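Local coordinates for protein mannitol dehydrogenase (Helicobacter pylori, PDB 3TWO) that probably catalyses the zinc-dependent, NADP(H)-linked interconversion of cinnamyl alcohols and their aldehydes, at residues A161-Y166 / K297-M302; G63-G68 / V155-C160. All coordinates share one frame; numbering follows the deposited sequence.

Contact 1 (A161-Y166 / K297-M302); sequences AGITTY and KETQEM. With NDP (NADPH dihydro-nicotinamide-adenine-dinucleotide phosphate), chain F.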
loop_
_atom_site.group_PDB
_atom_site.type_symbol
_atom_site.label_atom_id
_atom_site.label_comp_id
_atom_site.label_asym_id
_atom_site.label_seq_id
_atom_site.Cartn_x
_atom_site.Cartn_y
_atom_site.Cartn_z
ATOM N N ALA B 161 -14.006 -18.317 0.128
ATOM C CA ALA B 161 -14.174 -17.447 1.326
ATOM C C ALA B 161 -13.232 -17.739 2.492
ATOM O O ALA B 161 -12.679 -16.810 3.130
ATOM C CB ALA B 161 -15.646 -17.498 1.830
ATOM N N GLY B 162 -13.085 -19.022 2.807
ATOM C CA GLY B 162 -12.194 -19.435 3.907
ATOM C C GLY B 162 -10.712 -19.093 3.639
ATOM O O GLY B 162 -10.150 -18.331 4.375
ATOM N N ILE B 163 -10.096 -19.636 2.578
ATOM C CA ILE B 163 -8.683 -19.288 2.316
ATOM C C ILE B 163 -8.427 -17.771 2.103
ATOM O O ILE B 163 -7.428 -17.256 2.549
ATOM C CB ILE B 163 -8.047 -20.070 1.148
ATOM C CG1 ILE B 163 -6.545 -19.712 1.094
ATOM C CG2 ILE B 163 -8.766 -19.734 -0.273
ATOM C CD1 ILE B 163 -5.752 -20.122 2.324
ATOM N N THR B 164 -9.329 -17.084 1.402
ATOM C CA THR B 164 -9.069 -15.720 1.003
ATOM C C THR B 164 -8.950 -14.810 2.230
ATOM O O THR B 164 -8.249 -13.768 2.182
ATOM C CB THR B 164 -10.140 -15.168 0.039
ATOM O OG1 THR B 164 -10.135 -15.951 -1.179
ATOM C CG2 THR B 164 -9.837 -13.688 -0.328
ATOM N N THR B 165 -9.583 -15.216 3.333
ATOM C CA THR B 165 -9.580 -14.366 4.485
ATOM C C THR B 165 -8.615 -14.927 5.498
ATOM O O THR B 165 -7.960 -14.144 6.182
ATOM C CB THR B 165 -10.964 -14.305 5.118
ATOM O OG1 THR B 165 -11.390 -15.638 5.351
ATOM C CG2 THR B 165 -11.974 -13.626 4.135
ATOM N N TYR B 166 -8.517 -16.264 5.590
ATOM C CA TYR B 166 -7.524 -16.886 6.439
ATOM C C TYR B 166 -6.082 -16.351 6.092
ATOM O O TYR B 166 -5.265 -16.022 6.984
ATOM C CB TYR B 166 -7.571 -18.393 6.212
ATOM C CG TYR B 166 -6.581 -19.219 7.027
ATOM C CD1 TYR B 166 -6.838 -19.563 8.373
ATOM C CD2 TYR B 166 -5.401 -19.705 6.435
ATOM C CE1 TYR B 166 -5.925 -20.389 9.101
ATOM C CE2 TYR B 166 -4.487 -20.498 7.157
ATOM C CZ TYR B 166 -4.770 -20.844 8.469
ATOM O OH TYR B 166 -3.852 -21.585 9.151
ATOM N N LYS B 297 -1.218 -25.531 -0.841
ATOM C CA LYS B 297 -0.721 -25.831 0.480
ATOM C C LYS B 297 -1.448 -25.074 1.586
ATOM O O LYS B 297 -1.875 -25.679 2.550
ATOM C CB LYS B 297 0.752 -25.511 0.571
ATOM C CG LYS B 297 1.366 -26.131 1.823
ATOM C CD LYS B 297 2.840 -25.792 1.977
ATOM C CE LYS B 297 3.432 -26.884 2.859
ATOM N NZ LYS B 297 4.762 -26.419 3.276
ATOM N N GLU B 298 -1.587 -23.745 1.458
ATOM C CA GLU B 298 -2.143 -23.001 2.574
ATOM C C GLU B 298 -3.655 -23.279 2.592
ATOM O O GLU B 298 -4.289 -23.217 3.665
ATOM C CB GLU B 298 -1.813 -21.470 2.511
ATOM C CG GLU B 298 -2.211 -20.738 3.801
ATOM C CD GLU B 298 -2.021 -19.222 3.782
ATOM O OE1 GLU B 298 -2.001 -18.565 2.682
ATOM O OE2 GLU B 298 -1.925 -18.638 4.894
ATOM N N THR B 299 -4.258 -23.506 1.415
ATOM C CA THR B 299 -5.676 -23.898 1.383
ATOM C C THR B 299 -5.934 -25.212 2.189
ATOM O O THR B 299 -6.914 -25.293 2.993
ATOM C CB THR B 299 -6.192 -24.038 -0.053
ATOM O OG1 THR B 299 -5.983 -22.793 -0.778
ATOM C CG2 THR B 299 -7.749 -24.454 -0.076
ATOM N N GLN B 300 -5.043 -26.211 2.010
ATOM C CA GLN B 300 -5.113 -27.439 2.805
ATOM C C GLN B 300 -4.940 -27.120 4.304
ATOM O O GLN B 300 -5.713 -27.611 5.137
ATOM C CB GLN B 300 -4.065 -28.472 2.371
ATOM C CG GLN B 300 -4.210 -29.838 3.099
ATOM C CD GLN B 300 -5.495 -30.546 2.698
ATOM O OE1 GLN B 300 -5.672 -30.847 1.517
ATOM N NE2 GLN B 300 -6.457 -30.752 3.678
ATOM N N GLU B 301 -3.941 -26.318 4.647
ATOM C CA GLU B 301 -3.753 -25.961 6.031
ATOM C C GLU B 301 -5.034 -25.313 6.590
ATOM O O GLU B 301 -5.467 -25.608 7.703
ATOM C CB GLU B 301 -2.587 -24.968 6.128
ATOM C CG GLU B 301 -2.365 -24.387 7.544
ATOM C CD GLU B 301 -1.432 -23.143 7.513
ATOM O OE1 GLU B 301 -1.786 -22.103 8.130
ATOM O OE2 GLU B 301 -0.381 -23.210 6.833
ATOM N N MET B 302 -5.642 -24.438 5.814
ATOM C CA MET B 302 -6.845 -23.681 6.285
ATOM C C MET B 302 -8.054 -24.615 6.474
ATOM O O MET B 302 -8.766 -24.569 7.511
ATOM C CB MET B 302 -7.164 -22.498 5.330
ATOM C CG MET B 302 -8.533 -21.784 5.506
ATOM S SD MET B 302 -9.900 -22.742 4.750
ATOM C CE MET B 302 -11.261 -22.253 5.679
HETATM P PA NDP F . -20.900 -10.946 -0.695
HETATM O O1A NDP F . -21.857 -9.964 -1.229
HETATM O O2A NDP F . -21.188 -11.999 0.440
HETATM O O5B NDP F . -20.536 -9.937 0.534
HETATM C C5B NDP F . -20.249 -8.454 0.315
HETATM C C4B NDP F . -20.619 -7.716 1.596
HETATM O O4B NDP F . -20.175 -6.299 1.680
HETATM C C3B NDP F . -22.157 -7.732 1.751
HETATM O O3B NDP F . -22.458 -8.129 3.143
HETATM C C2B NDP F . -22.535 -6.247 1.497
HETATM O O2B NDP F . -23.708 -5.987 2.292
HETATM C C1B NDP F . -21.343 -5.495 2.134
HETATM N N9A NDP F . -21.049 -4.197 1.484
HETATM C C8A NDP F . -21.256 -3.911 0.178
HETATM N N7A NDP F . -20.813 -2.680 -0.019
HETATM C C5A NDP F . -20.339 -2.197 1.126
HETATM C C6A NDP F . -19.768 -0.992 1.491
HETATM N N6A NDP F . -19.581 0.054 0.614
HETATM N N1A NDP F . -19.418 -0.864 2.766
HETATM C C2A NDP F . -19.552 -1.820 3.659
HETATM N N3A NDP F . -20.076 -2.978 3.339
HETATM C C4A NDP F . -20.488 -3.171 2.074
HETATM O O3 NDP F . -19.409 -10.868 -1.209
HETATM P PN NDP F . -18.309 -11.900 -0.969
HETATM O O1N NDP F . -17.897 -11.958 0.452
HETATM O O2N NDP F . -18.506 -13.268 -1.675
HETATM O O5D NDP F . -17.142 -11.252 -1.804
HETATM C C5D NDP F . -16.819 -9.801 -1.541
HETATM C C4D NDP F . -15.792 -9.260 -2.623
HETATM O O4D NDP F . -14.644 -10.104 -2.415
HETATM C C3D NDP F . -16.216 -9.425 -4.109
HETATM O O3D NDP F . -15.782 -8.245 -4.840
HETATM C C2D NDP F . -15.456 -10.713 -4.502
HETATM O O2D NDP F . -15.169 -10.709 -5.857
HETATM C C1D NDP F . -14.140 -10.504 -3.717
HETATM N N1N NDP F . -13.289 -11.735 -3.590
HETATM C C2N NDP F . -11.892 -11.593 -3.742
HETATM C C3N NDP F . -11.056 -12.692 -3.633
HETATM C C7N NDP F . -9.545 -12.482 -3.716
HETATM O O7N NDP F . -9.045 -11.370 -3.483
HETATM N N7N NDP F . -8.834 -13.602 -3.786
HETATM C C4N NDP F . -11.616 -13.971 -3.410
HETATM C C5N NDP F . -13.020 -14.127 -3.215
HETATM C C6N NDP F . -13.855 -13.034 -3.315
HETATM P P2B NDP F . -24.927 -5.154 1.778
HETATM O O1X NDP F . -26.223 -6.092 2.138
HETATM O O2X NDP F . -24.892 -3.806 2.355
HETATM O O3X NDP F . -24.848 -5.125 0.190
#
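Gly162 and Met302 meet without an intervening side chain: Met302 CE lies 3.5 Å from Gly162 CA. Ile163 follows. Its CG1 is anti to the backbone N (chi1 -174°), which aims CD1 across at the backbone of Glu298, where it lies 3.7 Å from Glu298 O and also packs on Met302 CB. CG1 is 3.6 Å from Thr299 OG1, a van der Waals contact; the hydroxyl itself is hydrogen-bonded to Gly295 O. Thr164 turns to the cofactor instead, its OG1 3.3 Å from C4N of the nicotinamide ring. Tyr166 reaches across to Met302 and Glu301. Met302 CB sits over one ring face, offset toward the rim and 3.8 Å from the centroid, a CH-pi contact. Glu301 OE1 lies at the ring edge, in its plane, and accepts from Tyr166 OH; the modelled separation of 2.4 Å is very short, so its exact length is doubtful. The Glu301 carboxylate stands 78° from the ring. Glu298 has its hydrogen bond with Ser167. The short axes run steeply across each other at 104°, 9.4 Å apart, within the fold where helix 187-198 adds Tyr195 edge-to-face on Tyr166, while strand 144-145 borders Thr299 through Ile144.

Contact 2 (G63-G68 / V155-C160); sequences GHEIAG and VAPLLC. With ZN (zinc ion), chain G.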
loop_
_atom_site.group_PDB
_atom_site.type_symbol
_atom_site.label_atom_id
_atom_site.label_comp_id
_atom_site.label_asym_id
_atom_site.label_seq_id
_atom_site.Cartn_x
_atom_site.Cartn_y
_atom_site.Cartn_z
ATOM N N GLY B 63 -18.684 -20.605 -10.094
ATOM C CA GLY B 63 -18.599 -21.462 -8.936
ATOM C C GLY B 63 -17.215 -22.007 -8.731
ATOM O O GLY B 63 -16.688 -22.733 -9.578
ATOM N N HIS B 64 -16.568 -21.565 -7.647
ATOM C CA HIS B 64 -15.246 -22.081 -7.300
ATOM C C HIS B 64 -15.180 -22.344 -5.812
ATOM O O HIS B 64 -14.140 -22.211 -5.218
ATOM C CB HIS B 64 -14.091 -21.185 -7.801
ATOM C CG HIS B 64 -14.184 -19.747 -7.384
ATOM N ND1 HIS B 64 -13.541 -18.742 -8.077
ATOM C CD2 HIS B 64 -14.872 -19.136 -6.377
ATOM C CE1 HIS B 64 -13.833 -17.570 -7.528
ATOM N NE2 HIS B 64 -14.638 -17.787 -6.499
ATOM N N GLU B 65 -16.300 -22.767 -5.233
ATOM C CA GLU B 65 -16.345 -23.304 -3.880
ATOM C C GLU B 65 -16.977 -24.682 -3.963
ATOM O O GLU B 65 -18.213 -24.832 -3.948
ATOM C CB GLU B 65 -17.126 -22.340 -2.960
ATOM C CG GLU B 65 -16.390 -20.999 -2.853
ATOM C CD GLU B 65 -17.062 -20.019 -1.917
ATOM O OE1 GLU B 65 -18.257 -20.185 -1.655
ATOM O OE2 GLU B 65 -16.394 -19.089 -1.419
ATOM N N ILE B 66 -16.135 -25.699 -4.122
ATOM C CA ILE B 66 -16.649 -26.977 -4.525
ATOM C C ILE B 66 -16.354 -28.039 -3.454
ATOM O O ILE B 66 -15.202 -28.177 -2.998
ATOM C CB ILE B 66 -16.026 -27.403 -5.888
ATOM C CG1 ILE B 66 -16.515 -26.484 -7.045
ATOM C CG2 ILE B 66 -16.312 -28.891 -6.183
ATOM C CD1 ILE B 66 -15.508 -26.440 -8.192
ATOM N N ALA B 67 -17.380 -28.769 -3.030
ATOM C CA ALA B 67 -17.143 -29.919 -2.140
ATOM C C ALA B 67 -17.797 -31.132 -2.785
ATOM O O ALA B 67 -18.958 -31.034 -3.275
ATOM C CB ALA B 67 -17.700 -29.674 -0.735
ATOM N N GLY B 68 -17.086 -32.269 -2.821
ATOM C CA GLY B 68 -17.645 -33.468 -3.450
ATOM C C GLY B 68 -16.935 -34.753 -3.084
ATOM O O GLY B 68 -16.160 -34.815 -2.111
ATOM N N VAL B 155 -18.399 -26.982 4.282
ATOM C CA VAL B 155 -17.020 -27.056 3.854
ATOM C C VAL B 155 -16.828 -26.254 2.562
ATOM O O VAL B 155 -15.806 -25.591 2.417
ATOM C CB VAL B 155 -16.552 -28.531 3.643
ATOM C CG1 VAL B 155 -15.202 -28.613 2.873
ATOM C CG2 VAL B 155 -16.439 -29.249 4.993
ATOM N N ALA B 156 -17.791 -26.323 1.641
ATOM C CA ALA B 156 -17.616 -25.794 0.286
ATOM C C ALA B 156 -17.102 -24.337 0.241
ATOM O O ALA B 156 -16.162 -24.036 -0.507
ATOM C CB ALA B 156 -18.950 -26.008 -0.589
ATOM N N PRO B 157 -17.685 -23.426 1.045
ATOM C CA PRO B 157 -17.180 -22.036 0.901
ATOM C C PRO B 157 -15.837 -21.832 1.566
ATOM O O PRO B 157 -15.220 -20.793 1.340
ATOM C CB PRO B 157 -18.262 -21.154 1.588
ATOM C CG PRO B 157 -19.539 -22.023 1.631
ATOM C CD PRO B 157 -18.972 -23.478 1.776
ATOM N N LEU B 158 -15.360 -22.799 2.366
ATOM C CA LEU B 158 -13.987 -22.694 2.846
ATOM C C LEU B 158 -13.057 -22.609 1.662
ATOM O O LEU B 158 -12.012 -21.966 1.772
ATOM C CB LEU B 158 -13.558 -23.896 3.700
ATOM C CG LEU B 158 -14.357 -24.159 4.926
ATOM C CD1 LEU B 158 -13.981 -25.577 5.542
ATOM C CD2 LEU B 158 -14.196 -23.021 5.888
ATOM N N LEU B 159 -13.433 -23.244 0.520
ATOM C CA LEU B 159 -12.520 -23.315 -0.622
ATOM C C LEU B 159 -12.199 -21.978 -1.230
ATOM O O LEU B 159 -11.200 -21.871 -1.921
ATOM C CB LEU B 159 -12.970 -24.312 -1.697
ATOM C CG LEU B 159 -12.692 -25.820 -1.473
ATOM C CD1 LEU B 159 -11.200 -26.071 -1.770
ATOM C CD2 LEU B 159 -13.047 -26.294 -0.073
ATOM N N CYS B 160 -13.033 -20.959 -1.012
ATOM C CA CYS B 160 -12.665 -19.598 -1.459
ATOM C C CYS B 160 -12.813 -18.546 -0.389
ATOM O O CYS B 160 -11.856 -17.929 -0.048
ATOM C CB CYS B 160 -13.464 -19.141 -2.656
ATOM S SG CYS B 160 -12.875 -17.525 -3.169
HETATM ZN ZN ZN G . -14.253 -16.492 -4.849
#
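The His64 imidazole and Cys160 sulfur share a zinc ion, with Cys160 SG placed obliquely to the ring, 4.4 Å from its centroid and 39° off the normal. Tyr116 meets the same ring with planes at about 40°, and the zinc is bound through NE2 at 2.1 Å. The second flat group, the Glu65 carboxylate, has OE1 3.4 Å from Pro157 CB and OE2 3.2 Å from Cys160 CB. This is the Cys-His-Cys zinc site seen in zinc-dependent medium-chain alcohol dehydrogenases, where it is the catalytic one; Cys42 supplies the remaining protein ligand. His64 lies in the loop leading into strand 65-73, in the GroES-like part, and Cys160 lies on helix 158-171. Cys160 SG, anti to the backbone N (chi1 -177°), reaches the metal at 2.4 Å. Glu65 is buried but well satisfied: OE1 forms a salt bridge with Arg338, and OE2 has Ala161 N as its partner, so its negative charge is probably stabilised. Pro157 O is 3.4 Å from OE2, but both are acceptors and do not bond. Further along the strand, Ile66 O is met by Leu159 CG, and beyond it the methyls Ala67 CB and Ala156 CB touch at 3.9 Å.

Both contacts draw on helix 158-171, and their centres lie 11 Å apart. Contact 2 uses its early residues up to Cys160; contact 1 takes over at Ala161. Two probable hydrogen bonds join them: Ala161 N to Glu65 OE2 at 2.9 Å, and Ile163 N to Leu158 O at 3.1 Å. Cys160 O also receives Thr164 OG1. Across this junction lies the active-site region: the zinc ion ZN is 3.9 Å from NDP C4N, the nicotinamide carbon of NADPH that carries the transferable hydride. Cys160 SG is 3.8 Å from NDP C4N. One helix thus presents zinc and cofactor contacts side by side, while Gly162, Ile163 and Tyr166 pack on helix 296-308.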